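PDB 3HEB: response regulator receiver domain protein (CheY) from Rhodospirillum rubrum, which probably works as a phosphorylation-controlled receiver domain in two-component signalling, taking a phosphoryl group on an aspartate and passing the signal on through changes in its surface. Local coordinates for residues E21-R26 and N124-I129; I34-G39 and L43-G48; V63-N68 and I75-L80. All coordinates share one frame; numbering follows the deposited sequence.

Contact 1: E21-R26 and N124-I129; sequences EKNIRR and NFANAI
Asn23 and Ile24 pack against Ala126 and Ile129 where the helices 14-26 and 122-136 lie side by side on one face of the receiver-domain sheet, a largely apolar, buried helix-helix contact. The local axes come within 8.6 Å and cross at -51°. Ile129 points across the gap and sends its CG2 branch between two neighbours, 3.5 Å from CD1 of Ile24 and 3.7 Å from CB of Asn23. The two isoleucine side chains cross at about a right angle. In Ile129 the CG2 methyl is anti to the backbone N, which swings it toward helix 14-26. One turn back, the amide of Asn23 lies against the methyl of Ala126: ND2 of Asn23 sits 3.4 Å from CB of Ala126. OD1 of Asn23 also comes 3.3 Å from the carbonyl O of Ala126, but both are acceptors and make no bond. Instead, OD1 takes a hydrogen bond from Arg130 NH2, one residue beyond Ile129 on the partner helix, and ND2 gives one to Leu19 O on its own helix. The chemistry is thus apolar packing round CG2 of Ile129, next to a buried amide that bonds to both helices.

Contact 2: I34-G39 and L43-G48; sequences IAFTDG and LNYLFG
Leu43 N donates to Gly39 O at 2.8 Å, with an N-H...O angle of 156°, the first-turn bond of helix 39-47. CG of Leu43 also lies close to the same oxygen, 3.3 Å from Gly39 O. Asp38 occupies the N-cap position just ahead, its OD1 taking the backbone N-H of Ser41, while Gly39 N is bonded to the carboxylate of Asp71.

Farther along, the helix turns Tyr45 back over the strand. Its CG lies anti to the backbone N, a torsion (chi1 169°) that carries the ring out from the helix to Ile34 and Phe36. CD1 of Ile34 sits over one face, 4.2 Å from the ring centroid and displaced toward the rim, a CH-pi contact. Phe36 meets the root of the same side chain: its CZ is 3.3 Å from CB of Tyr45. The two rings are inclined at 37°, their centroids 5.5 Å apart, an oblique pair.

This is the turn from strand 33-36 into helix 39-47, with alternate strand residues Ile34 and Phe36 facing the helix that follows. Strand 33-36 is an outer strand of the sheet, bonded to strand 6-10, whose Val8 touches Ile34, Phe36 and Tyr45; beyond Leu43 lies helix 74-83, met through Ile77 and Leu80.

Contact 3: V63-N68 and I75-L80; sequences VLLDLN and IDILKL
Strand 61-65 ends at Leu65, and the chain runs on through Asp66 to Asn68 before returning as helix 74-83, which lies over the strand's end. The CA atoms of Leu65 and Leu78 are 8.2 Å apart, a spacing filled by side chains, whereas those of Leu67 and Ile75 close to 5.8 Å near the turn. Strand and helix form the first half of a right-handed beta-alpha-beta crossover that continues into strand 92-96.

Leu65 carries the middle of the contact. With CG anti to the backbone N (chi1 180°), it reaches straight out from the strand and divides its two methyls: CD1 meets CD1 of Ile77 at 3.8 Å, and CD2 lies 4.0 Å from the backbone N of Leu78 and 4.2 Å from its CB. Leu67, past the end of the strand, turns its CD2 to CG1 of Ile75 at 3.6 Å, the two side chains running obliquely past each other. It also touches Ile94 of strand 92-96 and Cys107 of helix 101-109.

Asp66 lies between these two leucines and has its side chain directed away from the helix. It is the predicted phosphorylation site, unmodified here. Its OD1 bonds to the hydroxyl of Thr96 and accepts a weak bond from Asn68 N at 3.5 Å, while Glu11 and Asp12 bring like charges close to OD2, and Lys118 NZ makes a long, weak ion pair with it. Apolar contacts of Leu65 and Leu67 thus join chain and helix on either side of Asp66 in sequence, while its polar atoms engage Thr96 and the neighbouring charges.

Overall arrangement
Contacts 2 and 3 adjoin, their centres 11 Å apart, because helices 39-47 and 74-83 lie next to each other: CD2 of Leu43 is 3.8 Å from CG2 of Ile77, and CZ of Phe47 is 3.4 Å from the carbonyl O of Leu80. Contact 1 is separate, its centre 22 Å from contact 2 and 20 Å from contact 3, with nearest atoms about 6 Å away each time. Along the chain it closes a loop that holds both others. Helices 14-26 and 122-136 of contact 1 pack on one face of the sheet and helices 39-47 and 74-83 on the other, as in CheY-like folds, and contact 3 contains the predicted phosphorylation site, Asp66, between its touching leucines.

Contact 1: E21-R26 and N124-I129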
loop_
_atom_site.group_PDB
_atom_site.type_symbol
_atom_site.label_atom_id
_atom_site.label_comp_id
_atom_site.label_asym_id
_atom_site.label_seq_id
_atom_site.Cartn_x
_atom_site.Cartn_y
_atom_site.Cartn_z
ATOM N N GLU A 21 -11.812 2.240 -14.663
ATOM C CA GLU A 21 -12.833 3.154 -14.199
ATOM C C GLU A 21 -14.171 2.502 -13.892
ATOM O O GLU A 21 -14.771 2.785 -12.863
ATOM C CB GLU A 21 -13.052 4.249 -15.238
ATOM C CG GLU A 21 -14.115 5.278 -14.864
ATOM C CD GLU A 21 -14.725 5.988 -16.082
ATOM O OE1 GLU A 21 -13.980 6.353 -17.031
ATOM O OE2 GLU A 21 -15.962 6.187 -16.086
ATOM N N LYS A 22 -14.652 1.636 -14.775
ATOM C CA LYS A 22 -15.949 1.025 -14.532
ATOM C C LYS A 22 -15.909 -0.017 -13.441
ATOM O O LYS A 22 -16.908 -0.261 -12.778
ATOM C CB LYS A 22 -16.520 0.412 -15.814
ATOM C CG LYS A 22 -15.746 -0.760 -16.375
ATOM C CD LYS A 22 -16.366 -1.245 -17.686
ATOM C CE LYS A 22 -17.860 -1.505 -17.525
ATOM N NZ LYS A 22 -18.137 -2.347 -16.326
ATOM N N ASN A 23 -14.755 -0.632 -13.238
ATOM C CA ASN A 23 -14.682 -1.634 -12.200
ATOM C C ASN A 23 -14.514 -0.998 -10.836
ATOM O O ASN A 23 -14.823 -1.611 -9.817
ATOM C CB ASN A 23 -13.578 -2.632 -12.517
ATOM C CG ASN A 23 -14.037 -3.669 -13.518
ATOM O OD1 ASN A 23 -14.805 -4.568 -13.176
ATOM N ND2 ASN A 23 -13.596 -3.539 -14.762
ATOM N N ILE A 24 -14.050 0.244 -10.813
ATOM C CA ILE A 24 -13.915 0.940 -9.549
ATOM C C ILE A 24 -15.339 1.290 -9.113
ATOM O O ILE A 24 -15.672 1.226 -7.922
ATOM C CB ILE A 24 -13.088 2.233 -9.696
ATOM C CG1 ILE A 24 -11.624 1.883 -9.975
ATOM C CG2 ILE A 24 -13.200 3.077 -8.435
ATOM C CD1 ILE A 24 -10.988 1.034 -8.907
ATOM N N ARG A 25 -16.170 1.662 -10.086
ATOM C CA ARG A 25 -17.561 2.009 -9.811
ATOM C C ARG A 25 -18.277 0.735 -9.439
ATOM O O ARG A 25 -19.138 0.728 -8.568
ATOM C CB ARG A 25 -18.244 2.609 -11.042
ATOM C CG ARG A 25 -17.555 3.818 -11.614
ATOM C CD ARG A 25 -17.152 4.776 -10.510
ATOM N NE ARG A 25 -16.671 6.047 -11.038
ATOM C CZ ARG A 25 -16.137 7.010 -10.296
ATOM N NH1 ARG A 25 -16.000 6.845 -8.987
ATOM N NH2 ARG A 25 -15.785 8.160 -10.858
ATOM N N ARG A 26 -17.903 -0.349 -10.109
ATOM C CA ARG A 26 -18.504 -1.652 -9.862
ATOM C C ARG A 26 -18.347 -2.010 -8.389
ATOM O O ARG A 26 -19.202 -2.671 -7.810
ATOM C CB ARG A 26 -17.811 -2.708 -10.720
ATOM C CG ARG A 26 -18.716 -3.823 -11.236
ATOM C CD ARG A 26 -17.883 -4.872 -11.982
ATOM N NE ARG A 26 -18.673 -5.708 -12.885
ATOM C CZ ARG A 26 -19.310 -5.256 -13.962
ATOM N NH1 ARG A 26 -19.258 -3.966 -14.281
ATOM N NH2 ARG A 26 -19.996 -6.098 -14.726
ATOM N N ASN A 124 -9.895 -11.471 -15.020
ATOM C CA ASN A 124 -9.112 -11.421 -13.790
ATOM C C ASN A 124 -8.684 -9.984 -13.589
ATOM O O ASN A 124 -8.608 -9.496 -12.461
ATOM C CB ASN A 124 -7.878 -12.312 -13.882
ATOM C CG ASN A 124 -8.234 -13.773 -14.023
ATOM O OD1 ASN A 124 -9.316 -14.199 -13.612
ATOM N ND2 ASN A 124 -7.320 -14.556 -14.587
ATOM N N PHE A 125 -8.417 -9.310 -14.700
ATOM C CA PHE A 125 -8.003 -7.920 -14.670
ATOM C C PHE A 125 -9.129 -7.065 -14.078
ATOM O O PHE A 125 -8.910 -6.277 -13.165
ATOM C CB PHE A 125 -7.676 -7.468 -16.102
ATOM C CG PHE A 125 -7.106 -6.080 -16.200
ATOM C CD1 PHE A 125 -6.849 -5.320 -15.064
ATOM C CD2 PHE A 125 -6.804 -5.539 -17.442
ATOM C CE1 PHE A 125 -6.328 -4.041 -15.165
ATOM C CE2 PHE A 125 -6.279 -4.254 -17.550
ATOM C CZ PHE A 125 -6.032 -3.507 -16.404
ATOM N N ALA A 126 -10.341 -7.240 -14.596
ATOM C CA ALA A 126 -11.503 -6.482 -14.129
ATOM C C ALA A 126 -11.789 -6.770 -12.658
ATOM O O ALA A 126 -12.037 -5.852 -11.874
ATOM C CB ALA A 126 -12.722 -6.822 -14.984
ATOM N N ASN A 127 -11.760 -8.047 -12.294
ATOM C CA ASN A 127 -12.001 -8.446 -10.917
ATOM C C ASN A 127 -10.966 -7.848 -9.966
ATOM O O ASN A 127 -11.305 -7.434 -8.855
ATOM C CB ASN A 127 -11.952 -9.962 -10.776
ATOM C CG ASN A 127 -11.684 -10.381 -9.350
ATOM O OD1 ASN A 127 -12.572 -10.329 -8.495
ATOM N ND2 ASN A 127 -10.438 -10.768 -9.071
ATOM N N ALA A 128 -9.706 -7.816 -10.394
ATOM C CA ALA A 128 -8.647 -7.277 -9.561
ATOM C C ALA A 128 -8.869 -5.795 -9.260
ATOM O O ALA A 128 -8.598 -5.342 -8.151
ATOM C CB ALA A 128 -7.299 -7.484 -10.229
ATOM N N ILE A 129 -9.359 -5.051 -10.247
ATOM C CA ILE A 129 -9.632 -3.627 -10.083
ATOM C C ILE A 129 -10.784 -3.444 -9.095
ATOM O O ILE A 129 -10.810 -2.508 -8.284
ATOM C CB ILE A 129 -10.028 -2.989 -11.430
ATOM C CG1 ILE A 129 -8.896 -3.187 -12.445
ATOM C CG2 ILE A 129 -10.336 -1.509 -11.232
ATOM C CD1 ILE A 129 -9.206 -2.656 -13.834
#

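Contact 2: I34-G39 and L43-G48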
loop_
_atom_site.group_PDB
_atom_site.type_symbol
_atom_site.label_atom_id
_atom_site.label_comp_id
_atom_site.label_asym_id
_atom_site.label_seq_id
_atom_site.Cartn_x
_atom_site.Cartn_y
_atom_site.Cartn_z
ATOM N N ILE A 34 -9.987 11.654 -11.786
ATOM C CA ILE A 34 -9.488 12.535 -12.829
ATOM C C ILE A 34 -8.420 11.727 -13.573
ATOM O O ILE A 34 -7.426 11.282 -12.986
ATOM C CB ILE A 34 -8.925 13.857 -12.239
ATOM C CG1 ILE A 34 -8.454 14.765 -13.372
ATOM C CG2 ILE A 34 -7.796 13.584 -11.286
ATOM C CD1 ILE A 34 -8.167 16.173 -12.937
ATOM N N ALA A 35 -8.666 11.511 -14.865
ATOM C CA ALA A 35 -7.788 10.714 -15.717
ATOM C C ALA A 35 -6.826 11.498 -16.607
ATOM O O ALA A 35 -7.163 12.552 -17.138
ATOM C CB ALA A 35 -8.635 9.796 -16.579
ATOM N N PHE A 36 -5.622 10.963 -16.767
ATOM C CA PHE A 36 -4.607 11.575 -17.616
ATOM C C PHE A 36 -4.040 10.467 -18.494
ATOM O O PHE A 36 -3.667 9.405 -17.990
ATOM C CB PHE A 36 -3.488 12.198 -16.772
ATOM C CG PHE A 36 -3.949 13.321 -15.896
ATOM C CD1 PHE A 36 -4.420 14.509 -16.453
ATOM C CD2 PHE A 36 -3.969 13.175 -14.516
ATOM C CE1 PHE A 36 -4.911 15.530 -15.647
ATOM C CE2 PHE A 36 -4.457 14.186 -13.697
ATOM C CZ PHE A 36 -4.932 15.368 -14.263
ATOM N N THR A 37 -3.978 10.704 -19.803
ATOM C CA THR A 37 -3.456 9.695 -20.713
ATOM C C THR A 37 -1.982 9.881 -21.051
ATOM O O THR A 37 -1.428 9.132 -21.852
ATOM C CB THR A 37 -4.288 9.622 -22.016
ATOM O OG1 THR A 37 -4.314 10.903 -22.656
ATOM C CG2 THR A 37 -5.708 9.196 -21.697
ATOM N N ASP A 38 -1.355 10.881 -20.443
ATOM C CA ASP A 38 0.073 11.137 -20.641
ATOM C C ASP A 38 0.643 11.633 -19.316
ATOM O O ASP A 38 -0.085 12.190 -18.498
ATOM C CB ASP A 38 0.305 12.177 -21.746
ATOM C CG ASP A 38 -0.180 13.557 -21.365
ATOM O OD1 ASP A 38 0.434 14.197 -20.492
ATOM O OD2 ASP A 38 -1.188 14.005 -21.944
ATOM N N GLY A 39 1.940 11.423 -19.111
ATOM C CA GLY A 39 2.574 11.837 -17.870
ATOM C C GLY A 39 2.733 13.330 -17.665
ATOM O O GLY A 39 2.738 13.800 -16.525
ATOM N N LEU A 43 1.619 15.257 -14.388
ATOM C CA LEU A 43 2.543 15.963 -13.511
ATOM C C LEU A 43 2.092 17.420 -13.377
ATOM O O LEU A 43 2.267 18.041 -12.329
ATOM C CB LEU A 43 3.971 15.908 -14.063
ATOM C CG LEU A 43 4.677 14.551 -14.012
ATOM C CD1 LEU A 43 5.997 14.634 -14.768
ATOM C CD2 LEU A 43 4.922 14.147 -12.564
ATOM N N ASN A 44 1.512 17.960 -14.446
ATOM C CA ASN A 44 1.015 19.335 -14.429
ATOM C C ASN A 44 -0.011 19.527 -13.309
ATOM O O ASN A 44 0.077 20.461 -12.511
ATOM C CB ASN A 44 0.357 19.681 -15.758
ATOM C CG ASN A 44 -0.469 20.940 -15.672
ATOM O OD1 ASN A 44 0.062 22.026 -15.440
ATOM N ND2 ASN A 44 -1.784 20.803 -15.837
ATOM N N TYR A 45 -0.989 18.627 -13.273
ATOM C CA TYR A 45 -2.051 18.660 -12.276
ATOM C C TYR A 45 -1.512 18.506 -10.856
ATOM O O TYR A 45 -1.898 19.234 -9.946
ATOM C CB TYR A 45 -3.050 17.535 -12.565
ATOM C CG TYR A 45 -4.051 17.307 -11.453
ATOM C CD1 TYR A 45 -5.069 18.236 -11.206
ATOM C CD2 TYR A 45 -3.958 16.189 -10.623
ATOM C CE1 TYR A 45 -5.967 18.062 -10.164
ATOM C CE2 TYR A 45 -4.856 16.002 -9.568
ATOM C CZ TYR A 45 -5.858 16.947 -9.344
ATOM O OH TYR A 45 -6.738 16.787 -8.299
ATOM N N LEU A 46 -0.610 17.547 -10.687
ATOM C CA LEU A 46 -0.012 17.242 -9.397
ATOM C C LEU A 46 0.951 18.293 -8.853
ATOM O O LEU A 46 0.987 18.543 -7.646
ATOM C CB LEU A 46 0.719 15.904 -9.493
ATOM C CG LEU A 46 0.115 14.631 -8.883
ATOM C CD1 LEU A 46 -1.394 14.730 -8.758
ATOM C CD2 LEU A 46 0.536 13.438 -9.745
ATOM N N PHE A 47 1.738 18.902 -9.735
ATOM C CA PHE A 47 2.718 19.889 -9.303
ATOM C C PHE A 47 2.397 21.337 -9.661
ATOM O O PHE A 47 2.958 22.263 -9.070
ATOM C CB PHE A 47 4.103 19.510 -9.840
ATOM C CG PHE A 47 4.601 18.189 -9.332
ATOM C CD1 PHE A 47 4.431 17.028 -10.082
ATOM C CD2 PHE A 47 5.201 18.099 -8.073
ATOM C CE1 PHE A 47 4.851 15.795 -9.584
ATOM C CE2 PHE A 47 5.625 16.868 -7.563
ATOM C CZ PHE A 47 5.449 15.716 -8.319
ATOM N N GLY A 48 1.491 21.530 -10.615
ATOM C CA GLY A 48 1.122 22.876 -11.017
ATOM C C GLY A 48 2.066 23.447 -12.056
ATOM O O GLY A 48 3.080 22.832 -12.390
#

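Contact 3: V63-N68 and I75-L80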
loop_
_atom_site.group_PDB
_atom_site.type_symbol
_atom_site.label_atom_id
_atom_site.label_comp_id
_atom_site.label_asym_id
_atom_site.label_seq_id
_atom_site.Cartn_x
_atom_site.Cartn_y
_atom_site.Cartn_z
ATOM N N VAL A 63 -3.176 7.633 -6.283
ATOM C CA VAL A 63 -2.798 7.647 -7.685
ATOM C C VAL A 63 -2.541 6.272 -8.284
ATOM O O VAL A 63 -1.763 5.475 -7.748
ATOM C CB VAL A 63 -1.552 8.528 -7.918
ATOM C CG1 VAL A 63 -1.825 9.948 -7.448
ATOM C CG2 VAL A 63 -0.378 7.966 -7.176
ATOM N N LEU A 64 -3.235 5.999 -9.386
ATOM C CA LEU A 64 -3.066 4.755 -10.126
ATOM C C LEU A 64 -2.090 5.119 -11.223
ATOM O O LEU A 64 -2.338 6.043 -11.995
ATOM C CB LEU A 64 -4.380 4.292 -10.747
ATOM C CG LEU A 64 -5.172 3.338 -9.870
ATOM C CD1 LEU A 64 -4.327 2.093 -9.596
ATOM C CD2 LEU A 64 -5.546 4.043 -8.569
ATOM N N LEU A 65 -0.983 4.399 -11.298
ATOM C CA LEU A 65 0.026 4.720 -12.290
ATOM C C LEU A 65 0.529 3.537 -13.097
ATOM O O LEU A 65 0.943 2.518 -12.545
ATOM C CB LEU A 65 1.206 5.418 -11.596
ATOM C CG LEU A 65 2.432 5.871 -12.402
ATOM C CD1 LEU A 65 2.071 6.996 -13.361
ATOM C CD2 LEU A 65 3.516 6.329 -11.432
ATOM N N ASP A 66 0.465 3.686 -14.415
ATOM C CA ASP A 66 0.964 2.680 -15.334
ATOM C C ASP A 66 2.372 3.181 -15.598
ATOM O O ASP A 66 2.567 4.385 -15.739
ATOM C CB ASP A 66 0.142 2.675 -16.625
ATOM C CG ASP A 66 0.654 1.670 -17.640
ATOM O OD1 ASP A 66 1.292 0.683 -17.225
ATOM O OD2 ASP A 66 0.405 1.856 -18.851
ATOM N N LEU A 67 3.350 2.281 -15.640
ATOM C CA LEU A 67 4.740 2.677 -15.867
ATOM C C LEU A 67 5.007 2.936 -17.340
ATOM O O LEU A 67 5.943 3.666 -17.697
ATOM C CB LEU A 67 5.688 1.583 -15.386
ATOM C CG LEU A 67 5.543 1.100 -13.943
ATOM C CD1 LEU A 67 6.322 -0.188 -13.791
ATOM C CD2 LEU A 67 6.031 2.175 -12.954
ATOM N N ASN A 68 4.174 2.341 -18.190
ATOM C CA ASN A 68 4.329 2.470 -19.633
ATOM C C ASN A 68 3.507 3.599 -20.249
ATOM O O ASN A 68 2.412 3.385 -20.781
ATOM C CB ASN A 68 3.995 1.128 -20.297
ATOM C CG ASN A 68 4.713 -0.045 -19.632
ATOM O OD1 ASN A 68 5.932 -0.011 -19.430
ATOM N ND2 ASN A 68 3.955 -1.088 -19.283
ATOM N N ILE A 75 7.814 5.491 -13.730
ATOM C CA ILE A 75 8.724 5.401 -12.596
ATOM C C ILE A 75 9.206 6.793 -12.200
ATOM O O ILE A 75 9.310 7.109 -11.018
ATOM C CB ILE A 75 9.934 4.482 -12.895
ATOM C CG1 ILE A 75 9.521 3.025 -12.684
ATOM C CG2 ILE A 75 11.111 4.817 -11.976
ATOM C CD1 ILE A 75 10.636 2.026 -12.914
ATOM N N ASP A 76 9.478 7.637 -13.187
ATOM C CA ASP A 76 9.934 8.980 -12.873
ATOM C C ASP A 76 8.831 9.846 -12.275
ATOM O O ASP A 76 9.106 10.773 -11.517
ATOM C CB ASP A 76 10.541 9.617 -14.117
ATOM C CG ASP A 76 11.853 8.963 -14.496
ATOM O OD1 ASP A 76 12.744 8.889 -13.628
ATOM O OD2 ASP A 76 11.998 8.517 -15.646
ATOM N N ILE A 77 7.580 9.541 -12.605
ATOM C CA ILE A 77 6.467 10.287 -12.035
ATOM C C ILE A 77 6.464 9.923 -10.547
ATOM O O ILE A 77 6.335 10.789 -9.686
ATOM C CB ILE A 77 5.108 9.880 -12.678
ATOM C CG1 ILE A 77 5.069 10.324 -14.148
ATOM C CG2 ILE A 77 3.960 10.505 -11.904
ATOM C CD1 ILE A 77 3.766 10.030 -14.865
ATOM N N LEU A 78 6.637 8.632 -10.271
ATOM C CA LEU A 78 6.676 8.081 -8.915
ATOM C C LEU A 78 7.784 8.751 -8.112
ATOM O O LEU A 78 7.573 9.172 -6.977
ATOM C CB LEU A 78 6.950 6.571 -8.976
ATOM C CG LEU A 78 6.665 5.616 -7.809
ATOM C CD1 LEU A 78 7.530 4.378 -8.000
ATOM C CD2 LEU A 78 6.972 6.234 -6.472
ATOM N N LYS A 79 8.972 8.833 -8.709
ATOM C CA LYS A 79 10.114 9.438 -8.041
ATOM C C LYS A 79 9.825 10.876 -7.651
ATOM O O LYS A 79 10.145 11.298 -6.544
ATOM C CB LYS A 79 11.353 9.390 -8.943
ATOM C CG LYS A 79 12.545 10.150 -8.381
ATOM C CD LYS A 79 13.841 9.876 -9.150
ATOM C CE LYS A 79 14.392 8.487 -8.832
ATOM N NZ LYS A 79 15.681 8.162 -9.529
ATOM N N LEU A 80 9.216 11.623 -8.566
ATOM C CA LEU A 80 8.888 13.027 -8.327
ATOM C C LEU A 80 7.814 13.222 -7.270
ATOM O O LEU A 80 7.883 14.158 -6.479
ATOM C CB LEU A 80 8.434 13.688 -9.629
ATOM C CG LEU A 80 9.452 13.750 -10.771
ATOM C CD1 LEU A 80 8.840 14.495 -11.944
ATOM C CD2 LEU A 80 10.724 14.462 -10.308
#